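Local coordinates for protein probable transcriptional regulator (PDB 3HIM) that probably acts as a TetR-family transcriptional regulator that binds DNA at cis-regulatory sequences through a helix-turn-helix domain, at residues I87-R92 against A150-P155; R92-V97 against L194-V199; A18-A23 against A44-S49. All blocks are in the same frame, centred on the assembly; numbering follows the deposited sequence.

Interaction 1 (I87-R92 against A150-P155); sequences IAAPDR and AGDFHP
The carbonyl oxygen of A88 is the best-held polar atom here, gripped by two backbone N-H groups of the helix that starts just after it: R92 N donates to A88 O at 3.1 Å, and D91 N adds a weak bond. A88 is thus the N-cap residue of helix 89-106, and P90, which has no N-H to satisfy, falls in the first turn. No hydrogen bond passes between 87-92 and 150-155; the contact is van der Waals in kind, carbon on carbon at F153 and carboxylate on proline at D152. F153 and P90 make the closest carbon contacts. The CG of F153 stands anti to its carbonyl carbon (chi1 -68°), and the ring reaches out so that its far end meets A89 and P90 obliquely. CZ of F153 lies 3.6 Å from P90 CA, CE1 is 3.8 Å from P90 CG, and on the other flank CE2 approaches A89 CB at 4.1 Å. The phenyl tip and the D152 side chain meet the proline ring on two adjoining sides, D152 crossing it at about a right angle. OD2 of D152 lies 3.6 Å from P90 CD, a position near the helix N-terminus where the negative charge is probably eased by the helix dipole. The chain is turned into place by G151, which ends the preceding helix in a Schellman motif with a positive phi of 76°. F153 is further pinned by backbone bonding to G147, and its side chain also packs on V199 and C201. The contact thus fastens the loop between helices 123-149 and 158-175 onto the start of helix 89-106, close to the dimer interface, where H154 O accepts a hydrogen bond from R197 of the second subunit.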
loop_
_atom_site.group_PDB
_atom_site.type_symbol
_atom_site.label_atom_id
_atom_site.label_comp_id
_atom_site.label_asym_id
_atom_site.label_seq_id
_atom_site.Cartn_x
_atom_site.Cartn_y
_atom_site.Cartn_z
ATOM N N ILE B 87 -2.813 -27.809 12.518
ATOM C CA ILE B 87 -1.821 -28.207 11.508
ATOM C C ILE B 87 -0.483 -27.520 11.758
ATOM O O ILE B 87 -0.407 -26.598 12.572
ATOM C CB ILE B 87 -2.303 -27.987 10.051
ATOM C CG1 ILE B 87 -2.516 -26.498 9.754
ATOM C CG2 ILE B 87 -3.563 -28.853 9.757
ATOM C CD1 ILE B 87 -3.026 -26.229 8.356
ATOM N N ALA B 88 0.565 -27.991 11.085
ATOM C CA ALA B 88 1.888 -27.402 11.230
ATOM C C ALA B 88 1.902 -25.913 10.852
ATOM O O ALA B 88 1.214 -25.477 9.927
ATOM C CB ALA B 88 2.930 -28.185 10.418
ATOM N N ALA B 89 2.690 -25.145 11.598
ATOM C CA ALA B 89 2.834 -23.713 11.394
ATOM C C ALA B 89 3.096 -23.286 9.936
ATOM O O ALA B 89 2.455 -22.338 9.467
ATOM C CB ALA B 89 3.902 -23.158 12.325
ATOM N N PRO B 90 4.012 -23.983 9.205
ATOM C CA PRO B 90 4.237 -23.530 7.821
ATOM C C PRO B 90 2.986 -23.584 6.948
ATOM O O PRO B 90 2.783 -22.678 6.131
ATOM C CB PRO B 90 5.310 -24.477 7.304
ATOM C CG PRO B 90 6.001 -24.978 8.543
ATOM C CD PRO B 90 4.905 -25.109 9.545
ATOM N N ASP B 91 2.158 -24.621 7.150
ATOM C CA ASP B 91 0.887 -24.825 6.431
ATOM C C ASP B 91 -0.143 -23.771 6.832
ATOM O O ASP B 91 -0.951 -23.351 6.012
ATOM C CB ASP B 91 0.278 -26.200 6.761
ATOM C CG ASP B 91 1.141 -27.359 6.312
ATOM O OD1 ASP B 91 1.355 -27.533 5.100
ATOM O OD2 ASP B 91 1.607 -28.104 7.189
ATOM N N ARG B 92 -0.148 -23.416 8.116
ATOM C CA ARG B 92 -0.970 -22.314 8.640
ATOM C C ARG B 92 -0.602 -20.983 7.961
ATOM O O ARG B 92 -1.479 -20.190 7.609
ATOM C CB ARG B 92 -0.798 -22.192 10.159
ATOM C CG ARG B 92 -1.321 -23.415 10.950
ATOM C CD ARG B 92 -1.055 -23.339 12.443
ATOM N NE ARG B 92 -1.733 -22.193 13.052
ATOM C CZ ARG B 92 -1.644 -21.841 14.336
ATOM N NH1 ARG B 92 -0.895 -22.541 15.176
ATOM N NH2 ARG B 92 -2.274 -20.755 14.775
ATOM N N ALA B 150 8.026 -24.564 17.523
ATOM C CA ALA B 150 8.185 -25.914 16.964
ATOM C C ALA B 150 9.511 -26.143 16.214
ATOM O O ALA B 150 9.779 -27.257 15.753
ATOM C CB ALA B 150 6.961 -26.271 16.052
ATOM N N GLY B 151 10.322 -25.092 16.092
ATOM C CA GLY B 151 11.596 -25.152 15.383
ATOM C C GLY B 151 11.406 -25.149 13.867
ATOM O O GLY B 151 12.356 -25.386 13.129
ATOM N N ASP B 152 10.178 -24.905 13.403
ATOM C CA ASP B 152 9.898 -24.752 11.975
ATOM C C ASP B 152 10.389 -23.412 11.423
ATOM O O ASP B 152 10.786 -23.320 10.262
ATOM C CB ASP B 152 8.400 -24.846 11.707
ATOM C CG ASP B 152 7.835 -26.226 11.978
ATOM O OD1 ASP B 152 8.536 -27.232 11.734
ATOM O OD2 ASP B 152 6.668 -26.296 12.413
ATOM N N PHE B 153 10.327 -22.367 12.244
ATOM C CA PHE B 153 10.647 -21.017 11.780
ATOM C C PHE B 153 11.847 -20.509 12.550
ATOM O O PHE B 153 12.076 -20.921 13.687
ATOM C CB PHE B 153 9.453 -20.044 11.984
ATOM C CG PHE B 153 8.234 -20.337 11.105
ATOM C CD1 PHE B 153 8.329 -21.136 9.967
ATOM C CD2 PHE B 153 6.994 -19.779 11.418
ATOM C CE1 PHE B 153 7.208 -21.403 9.158
ATOM C CE2 PHE B 153 5.853 -20.037 10.617
ATOM C CZ PHE B 153 5.971 -20.851 9.480
ATOM N N HIS B 154 12.600 -19.599 11.940
ATOM C CA HIS B 154 13.737 -18.942 12.597
ATOM C C HIS B 154 13.739 -17.461 12.240
ATOM O O HIS B 154 14.671 -16.978 11.596
ATOM C CB HIS B 154 15.047 -19.596 12.171
ATOM C CG HIS B 154 15.002 -21.086 12.233
ATOM N ND1 HIS B 154 15.048 -21.781 13.425
ATOM C CD2 HIS B 154 14.855 -22.017 11.260
ATOM C CE1 HIS B 154 14.965 -23.078 13.179
ATOM N NE2 HIS B 154 14.849 -23.248 11.874
ATOM N N PRO B 155 12.697 -16.739 12.673
ATOM C CA PRO B 155 12.518 -15.334 12.303
ATOM C C PRO B 155 13.604 -14.489 12.919
ATOM O O PRO B 155 14.053 -14.783 14.029
ATOM C CB PRO B 155 11.151 -14.958 12.919
ATOM C CG PRO B 155 10.876 -15.976 13.938
ATOM C CD PRO B 155 11.718 -17.184 13.687
#

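Interaction 2 (R92-V97 against L194-V199); sequences RLMSTV and LALRMV
Residues 92-97 of helix 89-106 and 194-198 of helix 184-198 run roughly antiparallel, the axes of these short segments inclined at 136° and approaching to 10.0 Å. Both helices belong to the all-helical C-terminal domain of a TetR-family protein, and the side chains that meet are apolar. L93 is at the middle of the contact. With CG anti to the backbone N (chi1 -167°), it sends CD2 across to the facing helix, where that single methyl serves three residues. It lies 3.8 Å from L196 CD2, the two leucines sliding past one another in opposite directions, and equally 3.8 Å from V199 CG2, which it meets tip to tip; A195 is the third, L93 CD2 meeting its carbonyl O at 3.9 Å and its CB at 4.2 Å. L196 splits its fork between two partners: while CD2 goes to L93, its CD1 lies 3.8 Å from M94 CG, the two chains crossing obliquely at the more open border of the contact. One turn on from L93, V97 brings CG2 to within 4.0 Å of A195 CB, and I165 of helix 158-175 packs on both. Helix 184-198 also meets the second subunit: M198 packs on M198 of that subunit, and R197 NH1 bonds to M198 O of the same neighbouring chain. On helix 89-106, T96 turns back on its own backbone, so that R92 O accepts both the helical T96 N and the T96 hydroxyl. OG1 of T96 donates to R92 O at 2.9 Å, in the carbonyl plane and onto a lone pair.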
loop_
_atom_site.group_PDB
_atom_site.type_symbol
_atom_site.label_atom_id
_atom_site.label_comp_id
_atom_site.label_asym_id
_atom_site.label_seq_id
_atom_site.Cartn_x
_atom_site.Cartn_y
_atom_site.Cartn_z
ATOM N N ARG B 92 -0.148 -23.416 8.116
ATOM C CA ARG B 92 -0.970 -22.314 8.640
ATOM C C ARG B 92 -0.602 -20.983 7.961
ATOM O O ARG B 92 -1.479 -20.190 7.609
ATOM C CB ARG B 92 -0.798 -22.192 10.159
ATOM C CG ARG B 92 -1.321 -23.415 10.950
ATOM C CD ARG B 92 -1.055 -23.339 12.443
ATOM N NE ARG B 92 -1.733 -22.193 13.052
ATOM C CZ ARG B 92 -1.644 -21.841 14.336
ATOM N NH1 ARG B 92 -0.895 -22.541 15.176
ATOM N NH2 ARG B 92 -2.274 -20.755 14.775
ATOM N N LEU B 93 0.695 -20.751 7.795
ATOM C CA LEU B 93 1.190 -19.549 7.154
ATOM C C LEU B 93 0.862 -19.514 5.664
ATOM O O LEU B 93 0.431 -18.490 5.163
ATOM C CB LEU B 93 2.704 -19.385 7.398
ATOM C CG LEU B 93 3.241 -17.995 7.030
ATOM C CD1 LEU B 93 2.651 -16.915 7.962
ATOM C CD2 LEU B 93 4.770 -17.986 7.025
ATOM N N MET B 94 1.054 -20.630 4.960
ATOM C CA MET B 94 0.622 -20.707 3.573
ATOM C C MET B 94 -0.862 -20.338 3.459
ATOM O O MET B 94 -1.266 -19.584 2.571
ATOM C CB MET B 94 0.864 -22.106 2.991
ATOM C CG MET B 94 2.349 -22.506 2.834
ATOM S SD MET B 94 2.642 -24.254 2.393
ATOM C CE MET B 94 1.301 -24.561 1.244
ATOM N N SER B 95 -1.671 -20.862 4.371
ATOM C CA SER B 95 -3.124 -20.777 4.236
ATOM C C SER B 95 -3.639 -19.364 4.488
ATOM O O SER B 95 -4.470 -18.825 3.730
ATOM C CB SER B 95 -3.799 -21.758 5.215
ATOM O OG SER B 95 -5.200 -21.758 5.036
ATOM N N THR B 96 -3.141 -18.775 5.567
ATOM C CA THR B 96 -3.566 -17.440 5.943
ATOM C C THR B 96 -3.025 -16.393 4.974
ATOM O O THR B 96 -3.760 -15.459 4.645
ATOM C CB THR B 96 -3.134 -17.079 7.351
ATOM O OG1 THR B 96 -1.721 -17.297 7.471
ATOM C CG2 THR B 96 -3.908 -17.919 8.380
ATOM N N VAL B 97 -1.754 -16.535 4.541
ATOM C CA VAL B 97 -1.188 -15.626 3.525
ATOM C C VAL B 97 -1.986 -15.710 2.207
ATOM O O VAL B 97 -2.390 -14.672 1.659
ATOM C CB VAL B 97 0.356 -15.834 3.274
ATOM C CG1 VAL B 97 0.830 -14.990 2.084
ATOM C CG2 VAL B 97 1.164 -15.453 4.518
ATOM N N LEU B 194 7.528 -16.255 -0.449
ATOM C CA LEU B 194 8.345 -15.197 0.157
ATOM C C LEU B 194 8.157 -15.108 1.675
ATOM O O LEU B 194 9.131 -14.919 2.398
ATOM C CB LEU B 194 8.096 -13.854 -0.531
ATOM C CG LEU B 194 8.563 -13.791 -1.991
ATOM C CD1 LEU B 194 7.809 -12.675 -2.753
ATOM C CD2 LEU B 194 10.082 -13.597 -2.099
ATOM N N ALA B 195 6.916 -15.242 2.142
ATOM C CA ALA B 195 6.599 -15.292 3.568
ATOM C C ALA B 195 7.323 -16.453 4.284
ATOM O O ALA B 195 7.897 -16.293 5.369
ATOM C CB ALA B 195 5.071 -15.395 3.766
ATOM N N LEU B 196 7.309 -17.627 3.677
ATOM C CA LEU B 196 8.016 -18.758 4.284
ATOM C C LEU B 196 9.494 -18.447 4.366
ATOM O O LEU B 196 10.110 -18.696 5.406
ATOM C CB LEU B 196 7.748 -20.063 3.536
ATOM C CG LEU B 196 6.310 -20.555 3.705
ATOM C CD1 LEU B 196 6.024 -21.673 2.696
ATOM C CD2 LEU B 196 5.995 -21.022 5.133
ATOM N N ARG B 197 10.048 -17.858 3.304
ATOM C CA ARG B 197 11.461 -17.492 3.283
ATOM C C ARG B 197 11.806 -16.433 4.332
ATOM O O ARG B 197 12.851 -16.515 4.991
ATOM C CB ARG B 197 11.885 -17.014 1.891
ATOM C CG ARG B 197 12.138 -18.132 0.905
ATOM C CD ARG B 197 13.577 -18.583 0.995
ATOM N NE ARG B 197 13.962 -19.584 -0.009
ATOM C CZ ARG B 197 14.618 -19.323 -1.141
ATOM N NH1 ARG B 197 14.947 -18.085 -1.472
ATOM N NH2 ARG B 197 14.942 -20.315 -1.956
ATOM N N MET B 198 10.918 -15.453 4.468
ATOM C CA MET B 198 11.050 -14.384 5.436
ATOM C C MET B 198 11.156 -14.931 6.862
ATOM O O MET B 198 11.977 -14.450 7.648
ATOM C CB MET B 198 9.854 -13.427 5.341
ATOM C CG MET B 198 10.035 -12.320 4.303
ATOM S SD MET B 198 8.635 -11.168 4.336
ATOM C CE MET B 198 7.638 -11.935 3.057
ATOM N N VAL B 199 10.327 -15.916 7.203
ATOM C CA VAL B 199 10.350 -16.418 8.580
ATOM C C VAL B 199 11.367 -17.546 8.746
ATOM O O VAL B 199 11.421 -18.196 9.793
ATOM C CB VAL B 199 8.957 -16.817 9.109
ATOM C CG1 VAL B 199 8.050 -15.619 9.098
ATOM C CG2 VAL B 199 8.367 -17.968 8.297
#

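Interaction 3 (A18-A23 against A44-S49); sequences AARIRA and ASLDMS
R20, on helix 16-32, reaches across to the turn of the predicted helix-turn-helix motif and uses two of its N-H groups there. With CG anti to the backbone N and the chain extended out to NE, NH2 donates to L46 O at 2.9 Å, with an N-H...O angle of 152°. The donor sits in the carbonyl plane on a lone pair, giving L46 O, just past the end of helix 39-45, a charged partner. NH1 makes only a weak bond to M48 SD, 3.6 Å away at the guanidinium edge. L46 covers one guanidinium face, its CD2 3.8 Å from R20 CZ, while its CD1 packs on I21 CG1 at 3.9 Å. D47, with positive phi, is the C-prime residue of the Schellman motif ending the helix, and D47 N is bonded to A44 O at 2.8 Å; S45 OG pairs with I42 O. An alanine in place of L46 removes CG, CD1 and CD2, and would probably thin the cover over the R20 guanidinium and loosen the packing on I21. The contact thus combines a charged hydrogen bond with apolar packing, so the carbonyl just after the helix is held by a charged donor whose flat face lies on a leucine.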
loop_
_atom_site.group_PDB
_atom_site.type_symbol
_atom_site.label_atom_id
_atom_site.label_comp_id
_atom_site.label_asym_id
_atom_site.label_seq_id
_atom_site.Cartn_x
_atom_site.Cartn_y
_atom_site.Cartn_z
ATOM N N ALA B 18 -28.982 -1.298 2.668
ATOM C CA ALA B 18 -27.732 -0.689 3.172
ATOM C C ALA B 18 -26.516 -1.190 2.385
ATOM O O ALA B 18 -25.640 -0.387 1.996
ATOM C CB ALA B 18 -27.548 -0.975 4.671
ATOM N N ALA B 19 -26.462 -2.513 2.153
ATOM C CA ALA B 19 -25.367 -3.124 1.409
ATOM C C ALA B 19 -25.228 -2.482 0.037
ATOM O O ALA B 19 -24.122 -2.226 -0.424
ATOM C CB ALA B 19 -25.561 -4.639 1.282
ATOM N N ARG B 20 -26.368 -2.207 -0.597
ATOM C CA ARG B 20 -26.405 -1.570 -1.918
ATOM C C ARG B 20 -25.862 -0.130 -1.850
ATOM O O ARG B 20 -25.162 0.329 -2.762
ATOM C CB ARG B 20 -27.853 -1.579 -2.455
ATOM C CG ARG B 20 -28.094 -0.909 -3.796
ATOM C CD ARG B 20 -29.507 -1.229 -4.301
ATOM N NE ARG B 20 -29.883 -0.484 -5.507
ATOM C CZ ARG B 20 -30.429 0.738 -5.512
ATOM N NH1 ARG B 20 -30.662 1.392 -4.371
ATOM N NH2 ARG B 20 -30.738 1.326 -6.668
ATOM N N ILE B 21 -26.212 0.586 -0.794
ATOM C CA ILE B 21 -25.709 1.965 -0.616
ATOM C C ILE B 21 -24.187 1.953 -0.431
ATOM O O ILE B 21 -23.486 2.766 -1.036
ATOM C CB ILE B 21 -26.439 2.700 0.540
ATOM C CG1 ILE B 21 -27.908 2.951 0.149
ATOM C CG2 ILE B 21 -25.711 4.045 0.930
ATOM C CD1 ILE B 21 -28.857 3.086 1.341
ATOM N N ARG B 22 -23.694 1.003 0.366
ATOM C CA ARG B 22 -22.257 0.867 0.617
ATOM C C ARG B 22 -21.498 0.543 -0.662
ATOM O O ARG B 22 -20.476 1.183 -0.942
ATOM C CB ARG B 22 -21.962 -0.193 1.682
ATOM C CG ARG B 22 -22.547 0.108 3.031
ATOM C CD ARG B 22 -21.861 -0.689 4.118
ATOM N NE ARG B 22 -22.005 -2.134 3.979
ATOM C CZ ARG B 22 -23.106 -2.825 4.297
ATOM N NH1 ARG B 22 -24.200 -2.204 4.735
ATOM N NH2 ARG B 22 -23.120 -4.141 4.166
ATOM N N ALA B 23 -21.999 -0.426 -1.441
ATOM C CA ALA B 23 -21.367 -0.745 -2.727
ATOM C C ALA B 23 -21.311 0.503 -3.618
ATOM O O ALA B 23 -20.254 0.829 -4.179
ATOM C CB ALA B 23 -22.082 -1.895 -3.435
ATOM N N ALA B 44 -28.433 9.461 -5.502
ATOM C CA ALA B 44 -28.804 9.817 -6.866
ATOM C C ALA B 44 -28.283 8.793 -7.852
ATOM O O ALA B 44 -28.983 8.389 -8.774
ATOM C CB ALA B 44 -28.288 11.212 -7.221
ATOM N N SER B 45 -27.042 8.378 -7.652
ATOM C CA SER B 45 -26.420 7.361 -8.483
ATOM C C SER B 45 -27.164 6.016 -8.391
ATOM O O SER B 45 -27.026 5.175 -9.271
ATOM C CB SER B 45 -24.959 7.182 -8.065
ATOM O OG SER B 45 -24.876 6.489 -6.835
ATOM N N LEU B 46 -27.922 5.824 -7.312
ATOM C CA LEU B 46 -28.764 4.642 -7.130
ATOM C C LEU B 46 -30.228 4.931 -7.506
ATOM O O LEU B 46 -31.127 4.164 -7.169
ATOM C CB LEU B 46 -28.675 4.120 -5.692
ATOM C CG LEU B 46 -27.357 3.491 -5.223
ATOM C CD1 LEU B 46 -27.469 3.109 -3.763
ATOM C CD2 LEU B 46 -26.964 2.279 -6.065
ATOM N N ASP B 47 -30.440 6.045 -8.208
ATOM C CA ASP B 47 -31.768 6.483 -8.653
ATOM C C ASP B 47 -32.756 6.673 -7.515
ATOM O O ASP B 47 -33.939 6.386 -7.666
ATOM C CB ASP B 47 -32.354 5.511 -9.692
ATOM C CG ASP B 47 -31.515 5.436 -10.963
ATOM O OD1 ASP B 47 -31.328 6.492 -11.614
ATOM O OD2 ASP B 47 -31.047 4.318 -11.302
ATOM N N MET B 48 -32.275 7.150 -6.379
ATOM C CA MET B 48 -33.150 7.404 -5.243
ATOM C C MET B 48 -33.200 8.889 -4.880
ATOM O O MET B 48 -32.385 9.693 -5.362
ATOM C CB MET B 48 -32.708 6.589 -4.029
ATOM C CG MET B 48 -32.753 5.087 -4.252
ATOM S SD MET B 48 -32.199 4.184 -2.807
ATOM C CE MET B 48 -30.572 4.901 -2.537
ATOM N N SER B 49 -34.174 9.244 -4.039
ATOM C CA SER B 49 -34.197 10.560 -3.408
ATOM C C SER B 49 -33.044 10.633 -2.398
ATOM O O SER B 49 -32.718 9.625 -1.755
ATOM C CB SER B 49 -35.545 10.814 -2.726
ATOM O OG SER B 49 -35.856 9.785 -1.801
#

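In the fold
Interaction 3 comes first along the chain, closing within the N-terminal DNA-binding domain of the TetR family before interactions 1 and 2 open. These two lie in the C-terminal domain, their centres about 9 Å apart, with segments that alternate along the chain. Both use helix 89-106, share R92, and touch directly: a probable hydrogen bond joins H154 N to V199 O, and F153 packs against L93. Both also reach the second subunit. Interaction 3 lies across the chain's centre, about 46 Å from interaction 1 and about 39 Å from interaction 2 between centres. The chain thus separates two joined contacts, next to the dimer interface, from a distant one in the predicted DNA-binding motif.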